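Local coordinates for protein cellulose 1,4-beta-cellobiosidase (Thermobifida fusca, PDB 4JJJ) that probably hydrolyses beta-1,4 linkages in cellulose to release cellobiose, the part described being the family 48 glycoside hydrolase domain of a longer secreted enzyme, at residues N224-R228 / W420-R424; L263-M267 / T347-W352; Q327-Y333 / F356-F362; F415-V419 / W444-A448. The protein carries 1 engineered substitution. Where two conformers were deposited one is given. Residue numbers count along the deposited sequence, not the author numbering.

Contact 1: residues N224-R228 / W420-R424; sequences NADAR and WNMER. Engineered in segment 224-228: Asn224 (natural residue Asp).
Residues 224-228 form the first turn of helix 223-242 and residues 420-424 lie near the start of helix 416-432; the segments run roughly parallel at 24°, axes 12.9 Å apart, with the CA pairs Asn224-Trp420 and Arg228-Arg424 at 9.4 and 9.2 Å. Asn224 (chi1 t) is an engineered replacement of the predicted nucleophilic aspartate; its OD1 takes a weak hydrogen bond from Arg424 NH2 (2.8 Å). Both helices line the active centre of the family 48 (alpha/alpha)6 barrel: Trp420 (chi1 m) touches a bound glucose unit beside Glu51, the predicted proton donor. Arg228 (t, t, m) places NH2 over the indole face, 4.0 Å from Trp420 CE3, and gives NH1 to Ser54. Arg228 NH2 and Arg424 NH2, 3.4 Å apart, are like charges and both donors, and two waters bridge the arginines. Water 1 accepts from Arg424 NE (2.9 Å) and weakly from Arg228 NE (3.3 Å), water 2 from Arg228 NE (2.9 Å) and weakly from Arg424 NH2 (3.3 Å); Arg424 NH1 bonds Gln327 O.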
# COMPACT_ATOMS: atom_id res chain seq x y z
N ASN A 224 -0.86 -2.32 3.85
CA ASN A 224 -2.21 -2.00 3.31
C ASN A 224 -2.72 -3.18 2.46
O ASN A 224 -3.89 -3.57 2.55
CB ASN A 224 -2.19 -0.73 2.46
CG ASN A 224 -3.55 -0.06 2.28
OD1 ASN A 224 -4.50 -0.28 2.93
ND2 ASN A 224 -3.52 0.89 1.36
N ALA A 225 -1.81 -3.75 1.65
CA ALA A 225 -2.13 -4.89 0.74
C ALA A 225 -2.25 -6.20 1.49
O ALA A 225 -3.24 -6.89 1.21
CB ALA A 225 -1.10 -4.98 -0.39
N ASP A 226 -1.33 -6.53 2.39
CA ASP A 226 -1.45 -7.84 3.05
C ASP A 226 -2.68 -7.83 3.97
O ASP A 226 -3.37 -8.81 4.01
CB ASP A 226 -0.14 -8.23 3.81
CG ASP A 226 0.94 -8.70 2.91
OD1 ASP A 226 1.09 -8.20 1.79
OD2 ASP A 226 1.76 -9.49 3.34
N ALA A 227 -3.03 -6.70 4.55
CA ALA A 227 -4.23 -6.64 5.40
C ALA A 227 -5.44 -6.80 4.50
O ALA A 227 -6.44 -7.43 4.86
CB ALA A 227 -4.30 -5.31 6.18
N ARG A 228 -5.46 -6.14 3.33
CA ARG A 228 -6.59 -6.34 2.39
C ARG A 228 -6.75 -7.83 2.01
O ARG A 228 -7.83 -8.30 1.89
CB ARG A 228 -6.35 -5.54 1.11
CG ARG A 228 -7.52 -5.49 0.18
CD ARG A 228 -7.30 -4.65 -1.05
NE ARG A 228 -7.04 -3.20 -0.73
CZ ARG A 228 -5.84 -2.60 -0.84
NH1 ARG A 228 -4.75 -3.23 -1.23
NH2 ARG A 228 -5.76 -1.33 -0.61
N TRP A 420 -10.66 4.11 1.13
CA TRP A 420 -10.06 2.78 1.37
C TRP A 420 -10.20 2.39 2.86
O TRP A 420 -10.62 1.25 3.21
CB TRP A 420 -8.66 2.71 0.90
CG TRP A 420 -8.46 2.52 -0.53
CD1 TRP A 420 -9.38 2.20 -1.46
CD2 TRP A 420 -7.18 2.47 -1.20
NE1 TRP A 420 -8.78 2.04 -2.67
CE2 TRP A 420 -7.43 2.15 -2.54
CE3 TRP A 420 -5.87 2.65 -0.76
CZ2 TRP A 420 -6.41 1.99 -3.46
CZ3 TRP A 420 -4.83 2.49 -1.68
CH2 TRP A 420 -5.10 2.16 -3.00
N ASN A 421 -9.89 3.35 3.76
CA ASN A 421 -10.08 3.10 5.19
C ASN A 421 -11.55 2.99 5.56
O ASN A 421 -12.00 1.99 6.18
CB ASN A 421 -9.39 4.17 6.00
CG ASN A 421 -9.89 4.21 7.41
OD1 ASN A 421 -9.95 3.22 8.04
ND2 ASN A 421 -10.01 5.43 7.95
N MET A 422 -12.32 3.95 5.11
CA MET A 422 -13.70 4.06 5.54
C MET A 422 -14.51 2.88 5.10
O MET A 422 -15.39 2.46 5.83
CB MET A 422 -14.41 5.37 5.17
CG MET A 422 -15.55 5.75 6.11
SD MET A 422 -15.16 5.85 7.87
CE MET A 422 -13.81 7.03 7.90
N GLU A 423 -14.24 2.38 3.90
CA GLU A 423 -14.99 1.14 3.43
C GLU A 423 -14.81 -0.03 4.42
O GLU A 423 -15.77 -0.75 4.69
CB GLU A 423 -14.53 0.69 2.07
CG GLU A 423 -15.49 -0.31 1.44
CD GLU A 423 -15.02 -0.84 0.13
OE1 GLU A 423 -14.65 -0.01 -0.73
OE2 GLU A 423 -15.07 -2.06 -0.00
N ARG A 424 -13.62 -0.13 5.00
CA ARG A 424 -13.36 -1.22 5.89
C ARG A 424 -14.13 -0.97 7.23
O ARG A 424 -14.66 -1.90 7.82
CB ARG A 424 -11.88 -1.34 6.18
CG ARG A 424 -11.00 -1.61 4.93
CD ARG A 424 -9.62 -1.06 5.16
NE ARG A 424 -8.84 -1.18 3.95
CZ ARG A 424 -7.77 -0.45 3.62
NH1 ARG A 424 -7.34 0.42 4.45
NH2 ARG A 424 -7.24 -0.57 2.38
O HOH W 1 -9.28 -2.90 1.62
O HOH W 2 -8.64 -0.78 -0.61

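Contact 2: residues L263-M267 / T347-W352; sequences LRYAM and TGVQDW
A salt bridge from Arg264 NH1 to Asp351 OD2, 2.8 Å with an N-H...O angle of 155°, is the strongest link between residues 263-267 and 347-352. The same NH1 makes a weak hydrogen bond to Thr347 OG1 (3.2 Å). Both acceptors lie near the guanidinium plane. Arg264 reaches them with chi angles m, t, m; its NH2 also pairs with Asp261 and Glu133, while Lys290 joins both Asp351 and Thr347. The contact ties the 3-10 turn 264-267, which follows helix 250-263, to the N-terminal turn of helix 348-365; the nearest CA pair is Arg264-Asp351 at 7.6 Å. Outward from the charges, Trp352 (chi1 m, chi2 104°) lays its indole against the 3-10 turn, NE1 3.5 Å from Arg264 CG. Met267 (m, t, t) sets CE 3.4 Å from the centroid of the Trp352 six-membered ring, a CH-pi contact, with SD at 5.1 Å as a Met-aromatic contact. Leu263 CD2 meets the ring edge at Trp352 CZ2 (4.0 Å). Three carboxylates around Arg264, with Lys290 on Asp351, thus balance the buried guanidinium, and Trp352 NE1 has its acceptor in Gly260 O.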
# COMPACT_ATOMS: atom_id res chain seq x y z
N LEU A 263 2.24 -10.32 9.50
CA LEU A 263 1.88 -8.87 9.33
C LEU A 263 2.01 -8.13 10.63
O LEU A 263 2.09 -6.88 10.68
CB LEU A 263 0.45 -8.76 8.81
CG LEU A 263 -0.11 -7.38 8.44
CD1 LEU A 263 0.87 -6.73 7.51
CD2 LEU A 263 -1.52 -7.59 7.82
N ARG A 264 2.04 -8.89 11.73
CA ARG A 264 2.38 -8.19 13.00
C ARG A 264 3.69 -7.40 12.98
O ARG A 264 3.84 -6.51 13.76
CB ARG A 264 2.37 -9.14 14.22
CG ARG A 264 1.02 -9.84 14.46
CD ARG A 264 0.99 -10.75 15.67
NE ARG A 264 1.87 -11.86 15.44
CZ ARG A 264 2.48 -12.60 16.41
NH1 ARG A 264 2.46 -12.25 17.67
NH2 ARG A 264 3.17 -13.65 16.02
N TYR A 265 4.63 -7.76 12.16
CA TYR A 265 5.87 -6.94 12.04
C TYR A 265 5.54 -5.48 11.75
O TYR A 265 6.27 -4.58 12.22
CB TYR A 265 6.80 -7.49 10.91
CG TYR A 265 7.76 -8.46 11.45
CD1 TYR A 265 8.84 -8.06 12.23
CD2 TYR A 265 7.58 -9.79 11.17
CE1 TYR A 265 9.76 -8.98 12.73
CE2 TYR A 265 8.45 -10.75 11.69
CZ TYR A 265 9.57 -10.35 12.44
OH TYR A 265 10.45 -11.27 13.03
N ALA A 266 4.43 -5.16 11.05
CA ALA A 266 4.03 -3.79 10.79
C ALA A 266 3.63 -3.01 12.07
O ALA A 266 3.53 -1.80 12.01
CB ALA A 266 2.89 -3.77 9.77
N MET A 267 3.39 -3.75 13.17
CA MET A 267 2.93 -3.19 14.42
C MET A 267 4.02 -2.64 15.31
O MET A 267 3.73 -2.11 16.40
CB MET A 267 2.14 -4.23 15.16
CG MET A 267 0.83 -4.64 14.52
SD MET A 267 -0.02 -5.79 15.60
CE MET A 267 -1.31 -6.40 14.57
N THR A 347 0.70 -15.82 20.64
CA THR A 347 0.28 -14.44 20.95
C THR A 347 -0.34 -13.64 19.77
O THR A 347 -0.69 -12.46 19.94
CB THR A 347 1.36 -13.64 21.60
OG1 THR A 347 2.41 -13.28 20.68
CG2 THR A 347 1.84 -14.34 22.87
N GLY A 348 -0.49 -14.27 18.61
CA GLY A 348 -1.02 -13.59 17.44
C GLY A 348 -2.41 -13.03 17.65
O GLY A 348 -2.71 -11.94 17.22
N VAL A 349 -3.30 -13.84 18.24
CA VAL A 349 -4.62 -13.40 18.42
C VAL A 349 -4.70 -12.20 19.34
O VAL A 349 -5.38 -11.15 19.08
CB VAL A 349 -5.49 -14.59 18.94
CG1 VAL A 349 -6.82 -14.05 19.33
CG2 VAL A 349 -5.73 -15.52 17.81
N GLN A 350 -3.97 -12.28 20.49
CA GLN A 350 -3.93 -11.17 21.45
C GLN A 350 -3.43 -9.89 20.79
O GLN A 350 -3.97 -8.79 21.04
CB GLN A 350 -2.98 -11.55 22.61
CG GLN A 350 -2.94 -10.52 23.73
CD GLN A 350 -4.24 -10.44 24.55
OE1 GLN A 350 -4.84 -11.46 24.94
NE2 GLN A 350 -4.61 -9.18 24.91
N ASP A 351 -2.41 -10.03 20.00
CA ASP A 351 -1.79 -8.85 19.35
C ASP A 351 -2.84 -8.21 18.44
O ASP A 351 -2.97 -6.96 18.40
CB ASP A 351 -0.48 -9.20 18.65
CG ASP A 351 0.65 -9.42 19.57
OD1 ASP A 351 0.58 -9.12 20.78
OD2 ASP A 351 1.65 -9.95 19.09
N TRP A 352 -3.55 -9.03 17.65
CA TRP A 352 -4.59 -8.51 16.72
C TRP A 352 -5.78 -7.97 17.49
O TRP A 352 -6.39 -7.01 17.06
CB TRP A 352 -4.96 -9.55 15.71
CG TRP A 352 -3.98 -9.53 14.56
CD1 TRP A 352 -2.95 -10.42 14.31
CD2 TRP A 352 -3.86 -8.53 13.60
NE1 TRP A 352 -2.26 -10.04 13.18
CE2 TRP A 352 -2.84 -8.89 12.72
CE3 TRP A 352 -4.60 -7.36 13.33
CZ2 TRP A 352 -2.53 -8.12 11.62
CZ3 TRP A 352 -4.32 -6.63 12.21
CH2 TRP A 352 -3.28 -7.00 11.36

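Contact 3: residues Q327-Y333 / F356-F362; sequences QNVLAAY and FDRQLEF. With ZN (zinc ion), chain T.
The ring of Phe356 (chi1 t) lies under Tyr333 CB, which sits over one face 4.2 Å from the Phe356 centroid, a CH-pi contact; the two aromatic rings meet obliquely, with centroids 6.0 Å apart and planes at 58°. Val329 O also approaches Phe356 CE1 (3.4 Å), and Ala332 CB packs 3.7 Å from Phe356 CB. The small alanine permits the close passage there: the Ala332 and Phe356 CA atoms are 4.8 Å apart, against 6.6 Å for the CA atoms of Gln327 and Gln359. Helical residues 329-333 and 356-362 run nearly antiparallel, at 159° (signed crossing angle -159°), with axes 9.2 Å apart. Gln359 (m, t) reaches the start of the first helix, where its OE1 accepts a hydrogen bond from Asn328 N (2.8 Å, 145°). Asn328 (chi1 t), the N-cap, accepts from Ala331 N at its OD1 (2.9 Å, 174°). Val329 CG1 meets Leu360 CG at 3.9 Å, and Gln327 CG touches the edge of Phe362 at CD2 (3.9 Å). On helix 348-365, Asp357 and Glu361, one turn apart, point clear of this interface and bind zinc through Asp357 OD1 and Glu361 OE2 (2.0 Å each), with water 3 also 2.0 Å from the ion. Consecutive helices 329-337 and 348-365 packed this way form an antiparallel alpha-helical hairpin, the repeating unit of an (alpha/alpha)6 barrel.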
# COMPACT_ATOMS: atom_id res chain seq x y z
N GLN A 327 -5.20 1.53 7.73
CA GLN A 327 -5.75 0.71 8.79
C GLN A 327 -6.88 -0.16 8.28
O GLN A 327 -7.58 0.23 7.34
CB GLN A 327 -6.24 1.56 9.99
CG GLN A 327 -5.21 2.61 10.48
CD GLN A 327 -3.83 1.97 10.74
OE1 GLN A 327 -2.83 2.41 10.06
NE2 GLN A 327 -3.75 0.98 11.45
N ASN A 328 -7.07 -1.29 8.95
CA ASN A 328 -8.03 -2.24 8.44
C ASN A 328 -8.69 -2.90 9.61
O ASN A 328 -8.29 -3.99 10.04
CB ASN A 328 -7.39 -3.25 7.50
CG ASN A 328 -8.40 -3.95 6.65
OD1 ASN A 328 -9.48 -4.29 7.10
ND2 ASN A 328 -8.07 -4.14 5.36
N VAL A 329 -9.74 -2.22 10.05
CA VAL A 329 -10.40 -2.69 11.25
C VAL A 329 -11.16 -4.00 10.96
O VAL A 329 -11.47 -4.76 11.91
CB VAL A 329 -11.31 -1.63 11.81
CG1 VAL A 329 -10.43 -0.47 12.31
CG2 VAL A 329 -12.46 -1.23 10.92
N LEU A 330 -11.51 -4.24 9.71
CA LEU A 330 -12.19 -5.48 9.34
C LEU A 330 -11.23 -6.63 9.38
O LEU A 330 -11.55 -7.65 10.02
CB LEU A 330 -12.82 -5.30 7.92
CG LEU A 330 -13.74 -6.37 7.35
CD1 LEU A 330 -13.03 -7.71 7.20
CD2 LEU A 330 -14.99 -6.55 8.22
N ALA A 331 -10.06 -6.51 8.82
CA ALA A 331 -9.01 -7.50 8.97
C ALA A 331 -8.66 -7.75 10.45
O ALA A 331 -8.43 -8.91 10.82
CB ALA A 331 -7.80 -7.15 8.16
N ALA A 332 -8.57 -6.67 11.24
CA ALA A 332 -8.22 -6.82 12.67
C ALA A 332 -9.30 -7.57 13.46
O ALA A 332 -8.98 -8.46 14.27
CB ALA A 332 -7.88 -5.50 13.29
N TYR A 333 -10.55 -7.28 13.10
CA TYR A 333 -11.69 -7.99 13.71
C TYR A 333 -11.54 -9.44 13.32
O TYR A 333 -11.72 -10.34 14.19
CB TYR A 333 -12.99 -7.41 13.10
CG TYR A 333 -14.16 -8.35 13.34
CD1 TYR A 333 -14.74 -8.39 14.57
CD2 TYR A 333 -14.69 -9.06 12.32
CE1 TYR A 333 -15.87 -9.20 14.78
CE2 TYR A 333 -15.73 -9.93 12.55
CZ TYR A 333 -16.26 -9.97 13.78
OH TYR A 333 -17.38 -10.81 14.00
N PHE A 356 -6.98 -4.26 16.89
CA PHE A 356 -8.35 -3.94 16.54
C PHE A 356 -8.81 -2.70 17.32
O PHE A 356 -9.33 -1.71 16.76
CB PHE A 356 -9.22 -5.15 16.76
CG PHE A 356 -10.69 -4.97 16.51
CD1 PHE A 356 -11.16 -4.35 15.38
CD2 PHE A 356 -11.65 -5.48 17.37
CE1 PHE A 356 -12.51 -4.21 15.12
CE2 PHE A 356 -12.99 -5.38 17.14
CZ PHE A 356 -13.44 -4.73 16.00
N ASP A 357 -8.68 -2.78 18.63
CA ASP A 357 -9.01 -1.68 19.52
C ASP A 357 -8.19 -0.41 19.22
O ASP A 357 -8.77 0.69 19.04
CB ASP A 357 -8.79 -2.10 20.97
CG ASP A 357 -8.86 -0.96 21.96
OD1 ASP A 357 -9.91 -0.31 21.93
OD2 ASP A 357 -7.81 -0.71 22.67
N ARG A 358 -6.87 -0.57 19.15
CA ARG A 358 -5.99 0.55 18.95
C ARG A 358 -6.27 1.30 17.60
O ARG A 358 -6.29 2.53 17.52
CB ARG A 358 -4.53 0.15 18.96
CG ARG A 358 -3.56 1.31 19.12
CD ARG A 358 -3.58 1.95 20.48
NE ARG A 358 -3.24 1.10 21.60
CZ ARG A 358 -1.97 0.90 21.99
NH1 ARG A 358 -0.94 1.38 21.35
NH2 ARG A 358 -1.71 0.18 23.06
N GLN A 359 -6.55 0.50 16.56
CA GLN A 359 -6.82 1.11 15.25
C GLN A 359 -8.10 1.93 15.32
O GLN A 359 -8.15 3.05 14.78
CB GLN A 359 -6.95 0.04 14.19
CG GLN A 359 -5.64 -0.65 13.81
CD GLN A 359 -5.79 -1.57 12.61
OE1 GLN A 359 -6.51 -1.31 11.65
NE2 GLN A 359 -5.20 -2.74 12.76
N LEU A 360 -9.17 1.46 15.98
CA LEU A 360 -10.35 2.25 16.08
C LEU A 360 -10.13 3.51 16.89
O LEU A 360 -10.70 4.57 16.50
CB LEU A 360 -11.51 1.43 16.69
CG LEU A 360 -12.11 0.41 15.68
CD1 LEU A 360 -12.85 -0.68 16.48
CD2 LEU A 360 -13.01 1.17 14.71
N GLU A 361 -9.38 3.46 17.97
CA GLU A 361 -9.07 4.71 18.74
C GLU A 361 -8.27 5.71 17.89
O GLU A 361 -8.64 6.86 17.86
CB GLU A 361 -8.23 4.36 19.93
CG GLU A 361 -9.00 3.64 20.99
CD GLU A 361 -8.25 3.54 22.32
OE1 GLU A 361 -7.33 4.32 22.58
OE2 GLU A 361 -8.51 2.61 23.15
N PHE A 362 -7.29 5.20 17.14
CA PHE A 362 -6.47 6.02 16.23
C PHE A 362 -7.29 6.74 15.18
O PHE A 362 -7.19 7.94 15.01
CB PHE A 362 -5.47 5.08 15.54
CG PHE A 362 -4.52 5.67 14.58
CD1 PHE A 362 -3.51 6.50 14.98
CD2 PHE A 362 -4.48 5.21 13.26
CE1 PHE A 362 -2.53 6.94 14.10
CE2 PHE A 362 -3.49 5.66 12.40
CZ PHE A 362 -2.52 6.51 12.79
ZN ZN T . -9.90 1.20 23.25
O HOH W 3 -9.79 0.54 25.19

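Contact 4: residues F415-V419 / W444-A448; sequences FGFQV and WVPWA
Trp444 (chi1 t, chi2 97°) has the most surface covered here: NE1 donates a 3.0 Å hydrogen bond, at 155°, to Gln418 OE1, and CH2 at the other end of the indole is 3.8 Å from Val419 CG1. Gln418 (chi1 m, chi2 m) points its CA-to-CB bond toward helical residues 444-448; its OE1 lies 3.8 Å from Trp447 CZ3. Phe415 (chi1 t) extends into the same gap, CZ 4.2 Å from Trp444 CZ2 and CE1 3.8 Å from Trp447 CZ3. Its ring and the six-membered ring of Trp447 meet obliquely, centroids 5.9 Å apart and planes at 50°. Residues 416-419 lie in the opening turn of helix 416-432; Gln418 and Ala448 are the nearest CA pair at 9.2 Å, so large side chains fill the space to the next barrel helix, 435-450, kinked at Pro446, whose nitrogen has no hydrogen to donate. Gln418 OE1, accepting from both Trp444 NE1 and Ile373 N, satisfies the indole N-H of Trp444 within an otherwise aromatic and aliphatic interface.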
# COMPACT_ATOMS: atom_id res chain seq x y z
N PHE A 415 -7.74 11.84 -1.47
CA PHE A 415 -9.02 11.37 -0.96
C PHE A 415 -9.20 9.86 -1.03
O PHE A 415 -9.99 9.35 -0.23
CB PHE A 415 -10.18 12.08 -1.61
CG PHE A 415 -11.53 11.69 -1.13
CD1 PHE A 415 -12.10 12.21 0.05
CD2 PHE A 415 -12.26 10.79 -1.84
CE1 PHE A 415 -13.36 11.87 0.48
CE2 PHE A 415 -13.52 10.41 -1.43
CZ PHE A 415 -14.09 10.98 -0.27
N GLY A 416 -8.49 9.22 -1.91
CA GLY A 416 -8.59 7.75 -1.99
C GLY A 416 -8.36 7.07 -0.67
O GLY A 416 -9.00 6.06 -0.36
N PHE A 417 -7.44 7.56 0.17
CA PHE A 417 -7.20 6.86 1.40
C PHE A 417 -8.37 6.97 2.35
O PHE A 417 -8.60 6.11 3.19
CB PHE A 417 -5.95 7.44 2.05
CG PHE A 417 -4.65 6.92 1.54
CD1 PHE A 417 -4.40 5.55 1.44
CD2 PHE A 417 -3.71 7.80 1.10
CE1 PHE A 417 -3.14 5.08 0.99
CE2 PHE A 417 -2.51 7.34 0.65
CZ PHE A 417 -2.23 6.00 0.60
N GLN A 418 -9.17 8.05 2.22
CA GLN A 418 -10.38 8.22 3.05
C GLN A 418 -11.33 7.05 2.82
O GLN A 418 -11.77 6.40 3.78
CB GLN A 418 -11.18 9.45 2.73
CG GLN A 418 -10.50 10.79 3.00
CD GLN A 418 -10.22 10.99 4.43
OE1 GLN A 418 -11.16 10.91 5.31
NE2 GLN A 418 -8.95 11.25 4.77
N VAL A 419 -11.59 6.73 1.54
CA VAL A 419 -12.53 5.64 1.18
C VAL A 419 -11.92 4.29 1.37
O VAL A 419 -12.65 3.33 1.72
CB VAL A 419 -13.17 5.89 -0.18
CG1 VAL A 419 -14.14 7.06 -0.11
CG2 VAL A 419 -12.17 6.11 -1.29
N TRP A 444 -18.33 11.11 9.29
CA TRP A 444 -17.64 11.13 7.98
C TRP A 444 -18.56 11.12 6.80
O TRP A 444 -18.30 11.80 5.81
CB TRP A 444 -16.63 9.89 7.92
CG TRP A 444 -15.80 9.81 6.72
CD1 TRP A 444 -14.50 10.28 6.61
CD2 TRP A 444 -16.13 9.25 5.46
NE1 TRP A 444 -14.02 10.05 5.39
CE2 TRP A 444 -15.00 9.45 4.62
CE3 TRP A 444 -17.24 8.63 4.95
CZ2 TRP A 444 -14.96 9.00 3.31
CZ3 TRP A 444 -17.22 8.22 3.62
CH2 TRP A 444 -16.12 8.39 2.83
N VAL A 445 -19.61 10.30 6.87
CA VAL A 445 -20.50 10.07 5.73
C VAL A 445 -21.15 11.38 5.23
O VAL A 445 -21.02 11.67 4.06
CB VAL A 445 -21.51 8.94 6.01
CG1 VAL A 445 -22.62 8.86 4.96
CG2 VAL A 445 -20.80 7.59 6.05
N PRO A 446 -21.68 12.20 6.10
CA PRO A 446 -22.22 13.46 5.60
C PRO A 446 -21.23 14.34 4.91
O PRO A 446 -21.59 14.99 3.93
CB PRO A 446 -22.85 14.12 6.82
CG PRO A 446 -22.93 13.10 7.86
CD PRO A 446 -22.00 11.97 7.53
N TRP A 447 -20.01 14.38 5.41
CA TRP A 447 -18.97 15.16 4.85
C TRP A 447 -18.68 14.67 3.48
O TRP A 447 -18.54 15.45 2.53
CB TRP A 447 -17.66 15.07 5.70
CG TRP A 447 -16.50 15.66 5.10
CD1 TRP A 447 -16.23 17.00 4.91
CD2 TRP A 447 -15.33 14.97 4.66
NE1 TRP A 447 -15.00 17.17 4.38
CE2 TRP A 447 -14.42 15.94 4.19
CE3 TRP A 447 -15.00 13.61 4.50
CZ2 TRP A 447 -13.19 15.63 3.62
CZ3 TRP A 447 -13.77 13.27 3.95
CH2 TRP A 447 -12.86 14.33 3.48
N ALA A 448 -18.54 13.36 3.31
CA ALA A 448 -18.27 12.84 1.99
C ALA A 448 -19.38 13.09 1.00
O ALA A 448 -19.13 13.55 -0.12
CB ALA A 448 -17.99 11.32 2.05

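Overall arrangement
From the N terminus, helix 223-242 supplies the first half of contact 1, whose long loop closes only at helix 416-432, 192 residues later. Within that span, contact 2 joins 263-267 to the start of helix 348-365, and contact 3 pairs 327-333 with the middle of that same helix; their segments alternate, so the two loops cross. Trp352 packs on Ala332 where they meet. Contact 4 opens at 415-419, just ahead of the second segment of contact 1, and closes at 444-448, crossing contact 1 on shared helix 416-432. Leu263 against Ala227, Arg424 to Gln327 and Met422 against Trp444 bind contacts 2, 3 and 4 respectively to contact 1, whose Trp420 touches bound sugar, as does Phe417 of contact 4.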